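Local structure of SusD homolog (Bacteroides thetaiotaomicron, 3SGH) at residues A54-G59 with W246-A251. The protein probably binds glycans at the cell surface, as a SusD-like outer-membrane lipoprotein of a gut bacterium. Numbering follows the deposited sequence.
Sequences ANWSFG and WPEVRA
The first torsions of E248 and W56 turn the two side chains so that they can meet. Each sets CG anti to the carbonyl carbon, beside the backbone N, with chi1 -67° in E248. Beyond CG the E248 chain runs extended, and this carries its carboxylate to the pyrrole nitrogen of the indole. W56 NE1 donates to E248 OE1 at 3.3 Å. The bond is weak and bent, with an angle of 140° at the hydrogen. The ring and carboxylate planes stand 82° apart, almost perpendicular. OE1 has its stronger partner in Q37 NE2 of helix 33-40; the indole N-H adds only a weak second bond.

A54 packs against both side chains. Its CB lies 3.8 Å from E248 CG and also sits over one face of the W56 ring, toward the rim. H72 meets W56 edge-to-face.

The 54-59 segment bends back on itself in a type I' turn from N55 to F58, closed by F58 N to N55 O at 2.8 Å. N55 OD1 adds a second tie, taking the N-H of G59 at 3.0 Å.

Strands 50-52 and 249-251 form a small antiparallel sheet, and E248 pairs through its backbone with T53. The side-chain contact lies just beyond the end of this two-stranded ladder, where strand 50-52 runs on into the loop, within the mainly helical SusD-like fold.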
# COMPACT_ATOMS: atom_id res chain seq x y z
N ALA A 54 16.19 -3.53 11.85
CA ALA A 54 16.62 -2.82 13.04
C ALA A 54 15.73 -3.27 14.19
O ALA A 54 14.65 -3.84 13.96
CB ALA A 54 16.45 -1.31 12.83
N ASN A 55 16.16 -2.99 15.43
CA ASN A 55 15.28 -3.20 16.58
C ASN A 55 15.16 -1.97 17.52
O ASN A 55 14.35 -1.96 18.44
CB ASN A 55 15.64 -4.47 17.35
CG ASN A 55 16.83 -4.31 18.16
OD1 ASN A 55 16.74 -3.96 19.37
ND2 ASN A 55 18.00 -4.61 17.56
N TRP A 56 15.94 -0.94 17.25
CA TRP A 56 15.85 0.34 17.96
C TRP A 56 15.97 0.20 19.47
O TRP A 56 15.32 0.92 20.21
CB TRP A 56 14.55 1.08 17.61
CG TRP A 56 14.39 1.25 16.11
CD1 TRP A 56 14.96 2.20 15.34
CD2 TRP A 56 13.65 0.39 15.24
NE1 TRP A 56 14.63 2.00 14.03
CE2 TRP A 56 13.81 0.90 13.94
CE3 TRP A 56 12.88 -0.76 15.42
CZ2 TRP A 56 13.19 0.33 12.84
CZ3 TRP A 56 12.28 -1.34 14.31
CH2 TRP A 56 12.49 -0.81 13.03
N SER A 57 16.84 -0.71 19.88
CA SER A 57 17.05 -1.10 21.27
C SER A 57 15.80 -1.57 21.97
O SER A 57 15.73 -1.53 23.22
CB SER A 57 17.63 0.07 22.09
OG SER A 57 18.80 0.59 21.50
N PHE A 58 14.81 -2.03 21.21
CA PHE A 58 13.57 -2.57 21.81
C PHE A 58 13.47 -4.09 21.78
O PHE A 58 12.48 -4.65 22.24
CB PHE A 58 12.34 -2.07 21.06
CG PHE A 58 11.98 -0.61 21.31
CD1 PHE A 58 11.95 -0.08 22.58
CD2 PHE A 58 11.63 0.22 20.24
CE1 PHE A 58 11.57 1.25 22.79
CE2 PHE A 58 11.24 1.54 20.44
CZ PHE A 58 11.21 2.05 21.70
N GLY A 59 14.49 -4.76 21.22
CA GLY A 59 14.41 -6.21 21.01
C GLY A 59 13.23 -6.58 20.12
O GLY A 59 13.12 -6.06 19.04
N TRP A 246 21.57 2.83 5.76
CA TRP A 246 21.86 2.88 7.19
C TRP A 246 22.59 1.69 7.83
O TRP A 246 23.58 1.93 8.55
CB TRP A 246 20.62 3.30 8.00
CG TRP A 246 20.19 4.71 7.78
CD1 TRP A 246 20.96 5.76 7.33
CD2 TRP A 246 18.90 5.25 8.06
NE1 TRP A 246 20.18 6.90 7.27
CE2 TRP A 246 18.93 6.60 7.73
CE3 TRP A 246 17.70 4.69 8.52
CZ2 TRP A 246 17.82 7.41 7.88
CZ3 TRP A 246 16.63 5.48 8.68
CH2 TRP A 246 16.68 6.84 8.34
N PRO A 247 22.19 0.42 7.56
CA PRO A 247 20.98 -0.06 6.85
C PRO A 247 19.85 -0.37 7.81
O PRO A 247 20.13 -0.81 8.92
CB PRO A 247 21.44 -1.39 6.21
CG PRO A 247 22.52 -1.91 7.17
CD PRO A 247 23.14 -0.68 7.85
N GLU A 248 18.61 -0.13 7.42
CA GLU A 248 17.47 -0.53 8.22
C GLU A 248 16.31 -1.14 7.43
O GLU A 248 15.28 -1.43 8.01
CB GLU A 248 17.00 0.63 9.13
CG GLU A 248 18.06 0.98 10.21
CD GLU A 248 17.62 2.02 11.22
OE1 GLU A 248 16.43 2.42 11.24
OE2 GLU A 248 18.50 2.42 12.01
N VAL A 249 16.50 -1.35 6.12
CA VAL A 249 15.52 -2.05 5.30
C VAL A 249 16.19 -2.93 4.27
O VAL A 249 17.21 -2.56 3.69
CB VAL A 249 14.48 -1.06 4.67
CG1 VAL A 249 15.16 -0.20 3.56
CG2 VAL A 249 13.22 -1.80 4.18
N ARG A 250 15.63 -4.15 4.11
CA ARG A 250 16.09 -5.09 3.11
C ARG A 250 14.87 -5.75 2.45
O ARG A 250 13.74 -5.53 2.86
CB ARG A 250 17.02 -6.15 3.72
CG ARG A 250 18.42 -5.65 4.12
CD ARG A 250 19.27 -5.34 2.94
NE ARG A 250 20.60 -4.82 3.21
CZ ARG A 250 20.95 -3.52 3.30
NH1 ARG A 250 20.04 -2.56 3.25
NH2 ARG A 250 22.21 -3.19 3.49
N ALA A 251 15.09 -6.56 1.43
CA ALA A 251 14.03 -7.32 0.80
C ALA A 251 13.46 -8.33 1.84
O ALA A 251 14.18 -8.90 2.64
CB ALA A 251 14.56 -8.04 -0.44